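Local coordinates for protein toll (Drosophila melanogaster, PDB 4LXR), which serves as the cell-surface receptor for cleaved, active Spätzle, switching on the Toll pathway in embryonic dorsal-ventral patterning and in antifungal immunity, at residues Y25-P30 with L40-K45; D46-M51 with L67-V72; R606-H611 with I621-G626. All coordinates share one frame; numbering follows the deposited sequence.

Contact 1 (Y25-P30 with L40-K45); sequences YEIICP and LTIQPK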
ATOM      1  N   TYR A  25     -16.112 -12.889  31.643  1.00 55.07           N
ATOM      2  CA  TYR A  25     -16.825 -12.134  32.660  1.00 54.91           C
ATOM      3  C   TYR A  25     -15.873 -11.124  33.262  1.00 55.22           C
ATOM      4  O   TYR A  25     -14.718 -11.440  33.505  1.00 49.45           O
ATOM      5  CB  TYR A  25     -17.354 -13.068  33.753  1.00 48.76           C
ATOM      6  CG  TYR A  25     -18.285 -14.137  33.232  1.00 58.19           C
ATOM      7  CD1 TYR A  25     -19.652 -13.885  33.066  1.00 59.66           C
ATOM      8  CD2 TYR A  25     -17.802 -15.394  32.888  1.00 56.59           C
ATOM      9  CE1 TYR A  25     -20.505 -14.860  32.582  1.00 57.29           C
ATOM     10  CE2 TYR A  25     -18.646 -16.374  32.402  1.00 52.98           C
ATOM     11  CZ  TYR A  25     -19.999 -16.100  32.251  1.00 58.34           C
ATOM     12  OH  TYR A  25     -20.836 -17.078  31.772  1.00 59.07           O
ATOM     13  N   GLU A  26     -16.341  -9.903  33.481  1.00 59.57           N
ATOM     14  CA  GLU A  26     -15.534  -8.941  34.207  1.00 45.59           C
ATOM     15  C   GLU A  26     -16.147  -8.683  35.572  1.00 52.50           C
ATOM     16  O   GLU A  26     -17.305  -8.291  35.678  1.00 57.90           O
ATOM     17  CB  GLU A  26     -15.372  -7.623  33.454  1.00 46.67           C
ATOM     18  CG  GLU A  26     -14.333  -6.712  34.103  1.00 62.92           C
ATOM     19  CD  GLU A  26     -14.470  -5.251  33.713  1.00 68.05           C
ATOM     20  OE1 GLU A  26     -15.498  -4.623  34.060  1.00 77.85           O
ATOM     21  OE2 GLU A  26     -13.540  -4.723  33.071  1.00 61.50           O
ATOM     22  N   ILE A  27     -15.362  -8.914  36.614  1.00 45.12           N
ATOM     23  CA  ILE A  27     -15.805  -8.644  37.965  1.00 45.42           C
ATOM     24  C   ILE A  27     -15.052  -7.452  38.537  1.00 49.31           C
ATOM     25  O   ILE A  27     -13.824  -7.405  38.458  1.00 41.98           O
ATOM     26  CB  ILE A  27     -15.576  -9.863  38.844  1.00 42.03           C
ATOM     27  CG1 ILE A  27     -16.344 -11.054  38.260  1.00 49.86           C
ATOM     28  CG2 ILE A  27     -16.002  -9.564  40.270  1.00 42.51           C
ATOM     29  CD1 ILE A  27     -16.135 -12.349  38.986  1.00 56.57           C
ATOM     30  N   ILE A  28     -15.773  -6.476  39.089  1.00 43.88           N
ATOM     31  CA  ILE A  28     -15.092  -5.377  39.776  1.00 56.37           C
ATOM     32  C   ILE A  28     -15.484  -5.297  41.246  1.00 54.16           C
ATOM     33  O   ILE A  28     -16.625  -5.576  41.619  1.00 50.24           O
ATOM     34  CB  ILE A  28     -15.269  -3.997  39.080  1.00 62.25           C
ATOM     35  CG1 ILE A  28     -16.612  -3.369  39.422  1.00 70.35           C
ATOM     36  CG2 ILE A  28     -15.104  -4.117  37.575  1.00 61.30           C
ATOM     37  CD1 ILE A  28     -16.899  -2.116  38.625  1.00 77.21           C
ATOM     38  N   CYS A  29     -14.509  -4.944  42.076  1.00 50.03           N
ATOM     39  CA  CYS A  29     -14.706  -4.848  43.514  1.00 51.84           C
ATOM     40  C   CYS A  29     -13.972  -3.613  44.034  1.00 57.61           C
ATOM     41  O   CYS A  29     -12.789  -3.424  43.740  1.00 57.76           O
ATOM     42  CB  CYS A  29     -14.176  -6.104  44.210  1.00 45.47           C
ATOM     43  SG  CYS A  29     -14.869  -7.685  43.625  1.00 51.96           S
ATOM     44  N   PRO A  30     -14.672  -2.746  44.783  1.00 54.35           N
ATOM     45  CA  PRO A  30     -16.111  -2.764  45.078  1.00 54.25           C
ATOM     46  C   PRO A  30     -16.962  -2.453  43.846  1.00 57.32           C
ATOM     47  O   PRO A  30     -16.440  -1.985  42.834  1.00 48.09           O
ATOM     48  CB  PRO A  30     -16.274  -1.639  46.108  1.00 52.56           C
ATOM     49  CG  PRO A  30     -14.909  -1.428  46.674  1.00 55.98           C
ATOM     50  CD  PRO A  30     -13.976  -1.687  45.533  1.00 53.33           C
ATOM     51  N   LEU A  40     -11.461  -8.599  37.983  1.00 34.95           N
ATOM     52  CA  LEU A  40     -11.199  -9.962  37.558  1.00 38.42           C
ATOM     53  C   LEU A  40     -11.790 -10.258  36.196  1.00 42.16           C
ATOM     54  O   LEU A  40     -12.946  -9.946  35.930  1.00 47.76           O
ATOM     55  CB  LEU A  40     -11.749 -10.964  38.572  1.00 38.00           C
ATOM     56  CG  LEU A  40     -11.052 -11.091  39.926  1.00 37.91           C
ATOM     57  CD1 LEU A  40     -11.674 -10.130  40.938  1.00 36.97           C
ATOM     58  CD2 LEU A  40     -11.216 -12.511  40.388  1.00 39.64           C
ATOM     59  N   THR A  41     -10.993 -10.875  35.336  1.00 45.13           N
ATOM     60  CA  THR A  41     -11.495 -11.341  34.054  1.00 44.83           C
ATOM     61  C   THR A  41     -11.454 -12.858  34.052  1.00 44.01           C
ATOM     62  O   THR A  41     -10.396 -13.471  34.226  1.00 41.92           O
ATOM     63  CB  THR A  41     -10.667 -10.794  32.886  1.00 41.52           C
ATOM     64  OG1 THR A  41     -10.686  -9.364  32.919  1.00 42.50           O
ATOM     65  CG2 THR A  41     -11.227 -11.280  31.554  1.00 43.04           C
ATOM     66  N   ILE A  42     -12.620 -13.460  33.875  1.00 39.78           N
ATOM     67  CA  ILE A  42     -12.757 -14.902  33.932  1.00 42.54           C
ATOM     68  C   ILE A  42     -13.183 -15.453  32.581  1.00 44.59           C
ATOM     69  O   ILE A  42     -14.209 -15.044  32.018  1.00 46.04           O
ATOM     70  CB  ILE A  42     -13.781 -15.329  35.002  1.00 40.19           C
ATOM     71  CG1 ILE A  42     -13.420 -14.727  36.362  1.00 42.78           C
ATOM     72  CG2 ILE A  42     -13.873 -16.846  35.077  1.00 40.50           C
ATOM     73  CD1 ILE A  42     -14.344 -15.150  37.492  1.00 39.55           C
ATOM     74  N   GLN A  43     -12.371 -16.363  32.060  1.00 40.64           N
ATOM     75  CA  GLN A  43     -12.697 -17.141  30.871  1.00 42.74           C
ATOM     76  C   GLN A  43     -12.657 -18.610  31.305  1.00 42.48           C
ATOM     77  O   GLN A  43     -11.586 -19.219  31.357  1.00 45.11           O
ATOM     78  CB  GLN A  43     -11.693 -16.851  29.754  1.00 42.48           C
ATOM     79  CG  GLN A  43     -11.882 -17.646  28.480  1.00 44.76           C
ATOM     80  CD  GLN A  43     -12.967 -17.074  27.598  1.00 73.48           C
ATOM     81  OE1 GLN A  43     -12.913 -15.907  27.205  1.00 77.37           O
ATOM     82  NE2 GLN A  43     -13.967 -17.889  27.288  1.00 71.82           N
ATOM     83  N   PRO A  44     -13.832 -19.169  31.642  1.00 47.89           N
ATOM     84  CA  PRO A  44     -14.019 -20.464  32.315  1.00 50.32           C
ATOM     85  C   PRO A  44     -13.192 -21.593  31.710  1.00 54.76           C
ATOM     86  O   PRO A  44     -13.232 -21.769  30.495  1.00 45.76           O
ATOM     87  CB  PRO A  44     -15.510 -20.740  32.120  1.00 59.36           C
ATOM     88  CG  PRO A  44     -16.124 -19.378  32.021  1.00 62.47           C
ATOM     89  CD  PRO A  44     -15.121 -18.549  31.273  1.00 47.03           C
ATOM     90  N   LYS A  45     -12.459 -22.320  32.560  1.00 53.04           N
ATOM     91  CA  LYS A  45     -11.560 -23.413  32.158  1.00 48.65           C
ATOM     92  C   LYS A  45     -10.267 -22.933  31.512  1.00 48.52           C
ATOM     93  O   LYS A  45      -9.284 -23.673  31.475  1.00 54.98           O
ATOM     94  CB  LYS A  45     -12.244 -24.435  31.237  1.00 44.92           C
ATOM     95  CG  LYS A  45     -13.421 -25.166  31.854  1.00 46.80           C
ATOM     96  CD  LYS A  45     -13.992 -26.195  30.884  1.00 60.07           C
ATOM     97  CE  LYS A  45     -15.302 -26.792  31.400  1.00 66.12           C
ATOM     98  NZ  LYS A  45     -15.989 -27.655  30.391  1.00 72.43           N
TER
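Y25 to I27 run antiparallel to L40 to I42, the two strand axes 4.7 Å apart at 155°, and the hydrogen-bonded pairs Y25–I42 and I27–L40 flank the non-hydrogen-bonded pair E26–T41. Each outer pair is closed by two backbone bonds; the I27 N to L40 O bond is short at 2.7 Å and nearly straight (170°). Between them the middle pair leans on its neighbours' carbonyls: T41 CA lies 3.3 Å from Y25 O, and E26 CA makes a like CA-H...O contact with L40 O.

The Y25, I27, L40 and I42 side chains share one face. I27 and I42 meet through their outermost methyls, CD1 on CD1 at 3.6 Å, each chain extended from CG1 to CD1. The Y25 ring receives P44 CG at its edge, in plane, 3.9 Å from CE2.

F2 covers this apolar face, meeting the Y25 ring edge-to-face, and helix 4-12 adds C7 and M10. On the other face, E26 OE2 accepts a hydrogen bond from the backbone of L16 of the bound Spätzle chain. Strand 17-21 flanks the hairpin, and the C29–C16 disulfide ties the hairpin to the residue just ahead of that strand.

Contact 2 (D46-M51 with L67-V72); sequences DYVQIM and LRIGEV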
ATOM      1  N   ASP A  46     -10.264 -21.704  31.004  1.00 46.48           N
ATOM      2  CA  ASP A  46      -9.103 -21.193  30.276  1.00 48.87           C
ATOM      3  C   ASP A  46      -8.169 -20.380  31.173  1.00 46.34           C
ATOM      4  O   ASP A  46      -7.035 -20.785  31.451  1.00 38.74           O
ATOM      5  CB  ASP A  46      -9.548 -20.371  29.059  1.00 58.95           C
ATOM      6  CG  ASP A  46      -8.389 -19.987  28.147  1.00 73.20           C
ATOM      7  OD1 ASP A  46      -7.293 -20.571  28.278  1.00 78.00           O
ATOM      8  OD2 ASP A  46      -8.580 -19.104  27.281  1.00 84.30           O
ATOM      9  N   TYR A  47      -8.640 -19.228  31.626  1.00 41.12           N
ATOM     10  CA  TYR A  47      -7.803 -18.385  32.458  1.00 37.18           C
ATOM     11  C   TYR A  47      -8.595 -17.470  33.380  1.00 34.44           C
ATOM     12  O   TYR A  47      -9.781 -17.183  33.146  1.00 37.37           O
ATOM     13  CB  TYR A  47      -6.845 -17.572  31.592  1.00 44.28           C
ATOM     14  CG  TYR A  47      -7.459 -16.354  30.945  1.00 48.72           C
ATOM     15  CD1 TYR A  47      -8.190 -16.459  29.766  1.00 50.14           C
ATOM     16  CD2 TYR A  47      -7.281 -15.088  31.499  1.00 49.11           C
ATOM     17  CE1 TYR A  47      -8.741 -15.335  29.162  1.00 53.64           C
ATOM     18  CE2 TYR A  47      -7.834 -13.963  30.907  1.00 46.78           C
ATOM     19  CZ  TYR A  47      -8.562 -14.095  29.745  1.00 52.89           C
ATOM     20  OH  TYR A  47      -9.104 -12.979  29.154  1.00 58.46           O
ATOM     21  N   VAL A  48      -7.933 -17.027  34.438  1.00 34.53           N
ATOM     22  CA  VAL A  48      -8.451 -15.958  35.272  1.00 33.33           C
ATOM     23  C   VAL A  48      -7.366 -14.895  35.379  1.00 35.87           C
ATOM     24  O   VAL A  48      -6.218 -15.212  35.679  1.00 32.11           O
ATOM     25  CB  VAL A  48      -8.883 -16.469  36.673  1.00 33.89           C
ATOM     26  CG1 VAL A  48      -7.758 -17.265  37.347  1.00 37.85           C
ATOM     27  CG2 VAL A  48      -9.322 -15.313  37.556  1.00 36.40           C
ATOM     28  N   GLN A  49      -7.711 -13.645  35.077  1.00 34.11           N
ATOM     29  CA  GLN A  49      -6.805 -12.533  35.355  1.00 31.33           C
ATOM     30  C   GLN A  49      -7.262 -11.769  36.589  1.00 33.32           C
ATOM     31  O   GLN A  49      -8.424 -11.392  36.700  1.00 37.22           O
ATOM     32  CB  GLN A  49      -6.669 -11.574  34.165  1.00 31.87           C
ATOM     33  CG  GLN A  49      -5.782 -10.364  34.486  1.00 38.57           C
ATOM     34  CD  GLN A  49      -5.677  -9.338  33.364  1.00 45.52           C
ATOM     35  OE1 GLN A  49      -6.510  -8.433  33.248  1.00 44.82           O
ATOM     36  NE2 GLN A  49      -4.635  -9.457  32.549  1.00 44.74           N
ATOM     37  N   ILE A  50      -6.356 -11.566  37.537  1.00 35.32           N
ATOM     38  CA  ILE A  50      -6.650 -10.687  38.653  1.00 35.50           C
ATOM     39  C   ILE A  50      -5.837  -9.411  38.490  1.00 35.66           C
ATOM     40  O   ILE A  50      -4.611  -9.442  38.548  1.00 34.86           O
ATOM     41  CB  ILE A  50      -6.352 -11.342  40.005  1.00 32.58           C
ATOM     42  CG1 ILE A  50      -7.043 -12.698  40.094  1.00 32.36           C
ATOM     43  CG2 ILE A  50      -6.814 -10.447  41.140  1.00 27.35           C
ATOM     44  CD1 ILE A  50      -6.402 -13.629  41.089  1.00 36.85           C
ATOM     45  N   MET A  51      -6.527  -8.301  38.232  1.00 29.59           N
ATOM     46  CA  MET A  51      -5.878  -7.005  38.123  1.00 30.86           C
ATOM     47  C   MET A  51      -6.120  -6.288  39.435  1.00 31.93           C
ATOM     48  O   MET A  51      -7.260  -6.120  39.851  1.00 37.10           O
ATOM     49  CB  MET A  51      -6.428  -6.209  36.937  1.00 39.25           C
ATOM     50  CG  MET A  51      -6.019  -4.736  36.906  1.00 48.75           C
ATOM     51  SD  MET A  51      -4.366  -4.422  36.243  1.00 66.55           S
ATOM     52  CE  MET A  51      -4.530  -5.119  34.597  1.00 41.03           C
ATOM     53  N   LEU A  67     -16.432 -17.416  44.986  1.00 47.88           N
ATOM     54  CA  LEU A  67     -16.430 -17.354  43.527  1.00 48.28           C
ATOM     55  C   LEU A  67     -16.585 -18.731  42.883  1.00 52.87           C
ATOM     56  O   LEU A  67     -17.292 -18.880  41.881  1.00 60.02           O
ATOM     57  CB  LEU A  67     -15.152 -16.703  43.017  1.00 45.73           C
ATOM     58  CG  LEU A  67     -15.262 -15.304  42.422  1.00 50.92           C
ATOM     59  CD1 LEU A  67     -14.098 -15.041  41.490  1.00 43.49           C
ATOM     60  CD2 LEU A  67     -16.570 -15.141  41.693  1.00 64.11           C
ATOM     61  N   ARG A  68     -15.922 -19.727  43.468  1.00 46.66           N
ATOM     62  CA  ARG A  68     -15.870 -21.084  42.918  1.00 47.33           C
ATOM     63  C   ARG A  68     -15.497 -21.117  41.437  1.00 47.64           C
ATOM     64  O   ARG A  68     -16.243 -21.640  40.613  1.00 52.68           O
ATOM     65  CB  ARG A  68     -17.181 -21.841  43.167  1.00 46.86           C
ATOM     66  CG  ARG A  68     -17.515 -22.030  44.641  1.00 60.09           C
ATOM     67  CD  ARG A  68     -18.685 -22.997  44.845  1.00 74.91           C
ATOM     68  NE  ARG A  68     -18.238 -24.378  45.042  1.00 85.95           N
ATOM     69  CZ  ARG A  68     -18.420 -25.371  44.170  1.00 86.25           C
ATOM     70  NH1 ARG A  68     -17.969 -26.590  44.448  1.00 80.23           N
ATOM     71  NH2 ARG A  68     -19.057 -25.151  43.025  1.00 88.29           N
ATOM     72  N   ILE A  69     -14.346 -20.558  41.094  1.00 47.09           N
ATOM     73  CA  ILE A  69     -13.938 -20.521  39.690  1.00 51.81           C
ATOM     74  C   ILE A  69     -13.793 -21.927  39.079  1.00 54.27           C
ATOM     75  O   ILE A  69     -14.240 -22.165  37.965  1.00 41.64           O
ATOM     76  CB  ILE A  69     -12.664 -19.663  39.484  1.00 45.20           C
ATOM     77  CG1 ILE A  69     -12.958 -18.201  39.845  1.00 36.60           C
ATOM     78  CG2 ILE A  69     -12.141 -19.786  38.053  1.00 36.48           C
ATOM     79  CD1 ILE A  69     -11.806 -17.264  39.615  1.00 34.32           C
ATOM     80  N   GLY A  70     -13.197 -22.861  39.815  1.00 50.68           N
ATOM     81  CA  GLY A  70     -13.056 -24.222  39.322  1.00 40.48           C
ATOM     82  C   GLY A  70     -11.735 -24.460  38.615  1.00 43.33           C
ATOM     83  O   GLY A  70     -10.784 -23.689  38.780  1.00 41.47           O
ATOM     84  N   GLU A  71     -11.653 -25.530  37.831  1.00 43.42           N
ATOM     85  CA  GLU A  71     -10.424 -25.802  37.096  1.00 47.13           C
ATOM     86  C   GLU A  71     -10.118 -24.726  36.053  1.00 45.24           C
ATOM     87  O   GLU A  71     -10.978 -24.327  35.273  1.00 44.79           O
ATOM     88  CB  GLU A  71     -10.435 -27.186  36.447  1.00 59.75           C
ATOM     89  CG  GLU A  71      -9.077 -27.551  35.832  1.00 76.55           C
ATOM     90  CD  GLU A  71      -8.955 -29.019  35.465  1.00 89.33           C
ATOM     91  OE1 GLU A  71      -9.882 -29.795  35.780  1.00 96.49           O
ATOM     92  OE2 GLU A  71      -7.925 -29.393  34.862  1.00 91.36           O
ATOM     93  N   VAL A  72      -8.880 -24.255  36.041  1.00 46.24           N
ATOM     94  CA  VAL A  72      -8.503 -23.230  35.085  1.00 44.57           C
ATOM     95  C   VAL A  72      -7.019 -23.382  34.723  1.00 41.13           C
ATOM     96  O   VAL A  72      -6.207 -23.739  35.572  1.00 39.21           O
ATOM     97  CB  VAL A  72      -8.864 -21.828  35.638  1.00 43.60           C
ATOM     98  CG1 VAL A  72      -7.838 -21.349  36.682  1.00 36.28           C
ATOM     99  CG2 VAL A  72      -9.012 -20.849  34.517  1.00 41.24           C
TER
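V48 and V72 carry this contact, which lies in the N-terminal capping region of Toll's extracellular leucine-rich-repeat solenoid, where strand 47-52 starts at a classic beta bulge, D46 and Y47 both facing Q43. Side chain to side chain, the contact is apolar. V48 divides its two methyls between two partners: CG1 lies 4.1 Å from V72 CG1, while CG2 lies 3.8 Å from I69 CD1. Both side-chain pairs cross at about a right angle. This division follows from the V48 torsion (chi1 52°), which sets CG1 between the backbone N and the carbonyl carbon and CG2 anti to the backbone N. I69, with its chain extended to CD1 (chi2 -177°), reaches the V48 methyl with its last carbon.

One shell further out, I97 of strand 97-98 touches V48, I69 and V72 alike, and I42 of the preceding strand packs against I69. Backbone bonds from V48 to R74 and Q76 hold the bulged strand against strand 74-78, the beginning of the parallel part of the solenoid. G70 has backbone angles at which a CB would be jammed against I69 O, which calls for glycine. Farther along the strand, M51 packs on I13 of the bound Spätzle chain. At the bulge itself the second methyl of V72, anti to its own backbone N (chi1 78°), presses on main chain, its CG2 3.5 Å from D46 C and 3.3 Å from Y47 N.

Contact 3 (R606-H611 with I621-G626); sequences RGCNCH and INCHSG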
ATOM      1  N   ARG A 606      -5.708  37.885 -42.794  1.00 76.48           N
ATOM      2  CA  ARG A 606      -4.807  38.664 -41.932  1.00 89.63           C
ATOM      3  C   ARG A 606      -5.276  38.942 -40.501  1.00 86.54           C
ATOM      4  O   ARG A 606      -4.754  38.359 -39.550  1.00 90.01           O
ATOM      5  CB  ARG A 606      -4.403  39.976 -42.618  1.00100.83           C
ATOM      6  CG  ARG A 606      -3.259  39.821 -43.613  1.00110.17           C
ATOM      7  CD  ARG A 606      -2.799  41.161 -44.168  1.00119.80           C
ATOM      8  NE  ARG A 606      -1.594  41.029 -44.989  1.00126.42           N
ATOM      9  CZ  ARG A 606      -1.021  42.034 -45.647  1.00131.26           C
ATOM     10  NH1 ARG A 606      -1.542  43.252 -45.586  1.00132.21           N
ATOM     11  NH2 ARG A 606       0.072  41.822 -46.369  1.00131.79           N
ATOM     12  N   GLY A 607      -6.246  39.840 -40.351  1.00 80.69           N
ATOM     13  CA  GLY A 607      -6.715  40.224 -39.032  1.00 75.34           C
ATOM     14  C   GLY A 607      -7.855  39.356 -38.537  1.00 71.51           C
ATOM     15  O   GLY A 607      -8.737  39.822 -37.808  1.00 74.33           O
ATOM     16  N   CYS A 608      -7.843  38.092 -38.945  1.00 63.17           N
ATOM     17  CA  CYS A 608      -8.900  37.160 -38.580  1.00 65.00           C
ATOM     18  C   CYS A 608      -8.305  35.995 -37.801  1.00 69.78           C
ATOM     19  O   CYS A 608      -7.137  35.639 -37.984  1.00 72.70           O
ATOM     20  CB  CYS A 608      -9.634  36.637 -39.829  1.00 54.72           C
ATOM     21  SG  CYS A 608     -10.383  37.897 -40.911  1.00 67.23           S
ATOM     22  N   ASN A 609      -9.103  35.410 -36.917  1.00 67.73           N
ATOM     23  CA  ASN A 609      -8.736  34.137 -36.310  1.00 59.61           C
ATOM     24  C   ASN A 609      -9.695  33.070 -36.828  1.00 55.21           C
ATOM     25  O   ASN A 609     -10.881  33.356 -37.076  1.00 53.28           O
ATOM     26  CB  ASN A 609      -8.752  34.219 -34.783  1.00 55.76           C
ATOM     27  CG  ASN A 609     -10.133  34.496 -34.225  1.00 57.69           C
ATOM     28  OD1 ASN A 609     -10.896  33.572 -33.941  1.00 63.10           O
ATOM     29  ND2 ASN A 609     -10.460  35.771 -34.061  1.00 59.77           N
ATOM     30  N   CYS A 610      -9.175  31.862 -37.023  1.00 50.53           N
ATOM     31  CA  CYS A 610      -9.925  30.783 -37.653  1.00 61.71           C
ATOM     32  C   CYS A 610      -9.642  29.470 -36.938  1.00 54.80           C
ATOM     33  O   CYS A 610      -8.512  29.209 -36.543  1.00 49.77           O
ATOM     34  CB  CYS A 610      -9.542  30.644 -39.134  1.00 49.36           C
ATOM     35  SG  CYS A 610      -9.496  32.197 -40.088  1.00 60.37           S
ATOM     36  N   HIS A 611     -10.660  28.639 -36.764  1.00 58.19           N
ATOM     37  CA  HIS A 611     -10.427  27.321 -36.180  1.00 56.45           C
ATOM     38  C   HIS A 611     -11.387  26.299 -36.756  1.00 51.99           C
ATOM     39  O   HIS A 611     -12.334  26.646 -37.466  1.00 51.35           O
ATOM     40  CB  HIS A 611     -10.555  27.355 -34.656  1.00 51.75           C
ATOM     41  CG  HIS A 611     -11.915  27.763 -34.178  1.00 53.87           C
ATOM     42  ND1 HIS A 611     -12.224  29.063 -33.842  1.00 52.17           N
ATOM     43  CD2 HIS A 611     -13.051  27.048 -33.996  1.00 51.55           C
ATOM     44  CE1 HIS A 611     -13.488  29.129 -33.461  1.00 53.70           C
ATOM     45  NE2 HIS A 611     -14.012  27.919 -33.545  1.00 53.39           N
ATOM     46  N   ILE A 621     -14.548  30.932 -39.342  1.00 58.91           N
ATOM     47  CA  ILE A 621     -13.733  32.100 -39.647  1.00 54.10           C
ATOM     48  C   ILE A 621     -14.285  33.351 -38.978  1.00 55.81           C
ATOM     49  O   ILE A 621     -15.357  33.839 -39.343  1.00 57.14           O
ATOM     50  CB  ILE A 621     -13.647  32.345 -41.152  1.00 54.40           C
ATOM     51  CG1 ILE A 621     -13.022  31.144 -41.851  1.00 52.28           C
ATOM     52  CG2 ILE A 621     -12.844  33.605 -41.444  1.00 54.12           C
ATOM     53  CD1 ILE A 621     -13.053  31.260 -43.355  1.00 54.41           C
ATOM     54  N   ASN A 622     -13.546  33.854 -37.994  1.00 55.84           N
ATOM     55  CA  ASN A 622     -13.904  35.057 -37.257  1.00 57.50           C
ATOM     56  C   ASN A 622     -13.073  36.268 -37.703  1.00 66.30           C
ATOM     57  O   ASN A 622     -11.848  36.256 -37.582  1.00 64.20           O
ATOM     58  CB  ASN A 622     -13.690  34.837 -35.755  1.00 57.68           C
ATOM     59  CG  ASN A 622     -14.553  33.728 -35.188  1.00 57.78           C
ATOM     60  OD1 ASN A 622     -15.755  33.686 -35.416  1.00 58.91           O
ATOM     61  ND2 ASN A 622     -13.938  32.822 -34.431  1.00 56.70           N
ATOM     62  N   CYS A 623     -13.721  37.314 -38.214  1.00 51.45           N
ATOM     63  CA  CYS A 623     -13.007  38.565 -38.498  1.00 52.98           C
ATOM     64  C   CYS A 623     -13.692  39.744 -37.822  1.00 51.24           C
ATOM     65  O   CYS A 623     -14.718  40.229 -38.293  1.00 49.00           O
ATOM     66  CB  CYS A 623     -12.910  38.834 -39.994  1.00 49.61           C
ATOM     67  SG  CYS A 623     -12.376  37.463 -41.004  1.00 65.55           S
ATOM     68  N   HIS A 624     -13.110  40.214 -36.727  1.00 61.96           N
ATOM     69  CA  HIS A 624     -13.763  41.226 -35.909  1.00 63.64           C
ATOM     70  C   HIS A 624     -12.888  42.437 -35.604  1.00 69.77           C
ATOM     71  O   HIS A 624     -12.952  43.009 -34.515  1.00 72.96           O
ATOM     72  CB  HIS A 624     -14.295  40.595 -34.627  1.00 63.68           C
ATOM     73  CG  HIS A 624     -15.229  39.457 -34.881  1.00 60.68           C
ATOM     74  ND1 HIS A 624     -14.878  38.144 -34.662  1.00 56.41           N
ATOM     75  CD2 HIS A 624     -16.486  39.435 -35.380  1.00 52.12           C
ATOM     76  CE1 HIS A 624     -15.888  37.361 -34.994  1.00 52.68           C
ATOM     77  NE2 HIS A 624     -16.877  38.121 -35.432  1.00 54.15           N
ATOM     78  N   SER A 625     -12.092  42.837 -36.588  1.00 65.10           N
ATOM     79  CA  SER A 625     -11.303  44.049 -36.473  1.00 68.99           C
ATOM     80  C   SER A 625     -12.201  45.284 -36.513  1.00 63.62           C
ATOM     81  O   SER A 625     -11.795  46.362 -36.092  1.00 68.32           O
ATOM     82  CB  SER A 625     -10.249  44.106 -37.580  1.00 77.92           C
ATOM     83  OG  SER A 625      -9.440  42.941 -37.587  1.00 81.08           O
ATOM     84  N   GLY A 626     -13.422  45.121 -37.018  1.00 58.25           N
ATOM     85  CA  GLY A 626     -14.411  46.193 -37.026  1.00 57.56           C
ATOM     86  C   GLY A 626     -14.197  47.262 -38.086  1.00 61.72           C
ATOM     87  O   GLY A 626     -14.842  48.306 -38.061  1.00 66.98           O
TER
HETATM   88  O   HOH W   1     -13.066  37.209 -33.219  1.00 62.80           O
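Where N609 faces N622 the chains run roughly antiparallel, and two backbone bonds close this hydrogen-bonded pair, N622 N giving to N609 O and N609 N to N622 O. C610 and I621 follow as a non-hydrogen-bonded pair with CA atoms 4.5 Å apart.

The asparagine side chains repeat the link on one face. N622 ND2 donates to N609 OD1 at 3.2 Å and nearly straight (166°); the acceptor lies in the amide plane of N622, but the donor is tilted from the carbonyl plane of N609. The two amide planes are turned 47° against each other. N609 ND2 donates to a water 3.1 Å away, which also lies by H624 ND1, while H611 brings CE1 to 3.8 Å from N622 ND2. An alanine in place of N622 would probably leave N609 OD1 without this donor and the N609 amide freer to turn. On the other face C610 SG rests 3.9 Å from I621 CG2.

Just beyond the paired residues, C608 SG and C623 SG form a disulfide, 2.0 Å long with a torsion of 108° about the S–S bond, which fastens the hairpin at its open end. Strand 618-622 pairs in parallel with strand 643-647, I621 bonding through its backbone to E645 and H647. With the C604–C610 bridge beside it, this is the disulfide-bonded beta hairpin of an LRRNT cap.

Contacts 1 and 2 show two ways of building one cap: centres 8 Å apart, both largely buried, they share neighbouring strands 38-43 and 47-52, where T41 O probably accepts a hydrogen bond from Q49 N at 2.8 Å. Contact 1 is backbone-bonded strand pairing; contact 2 packs segment 67-72 against strand 47-52 mainly through methyl groups. Contact 3, its centre about 89 Å from that of contact 1, is a second antiparallel hairpin, like contact 1 leading towards parallel repeat strands. It is only partly buried, and besides backbone bonds it uses an amide pair and a disulfide between its own two segments. Both contacts of the first cap also meet the Spätzle chain, which contact 3 does not.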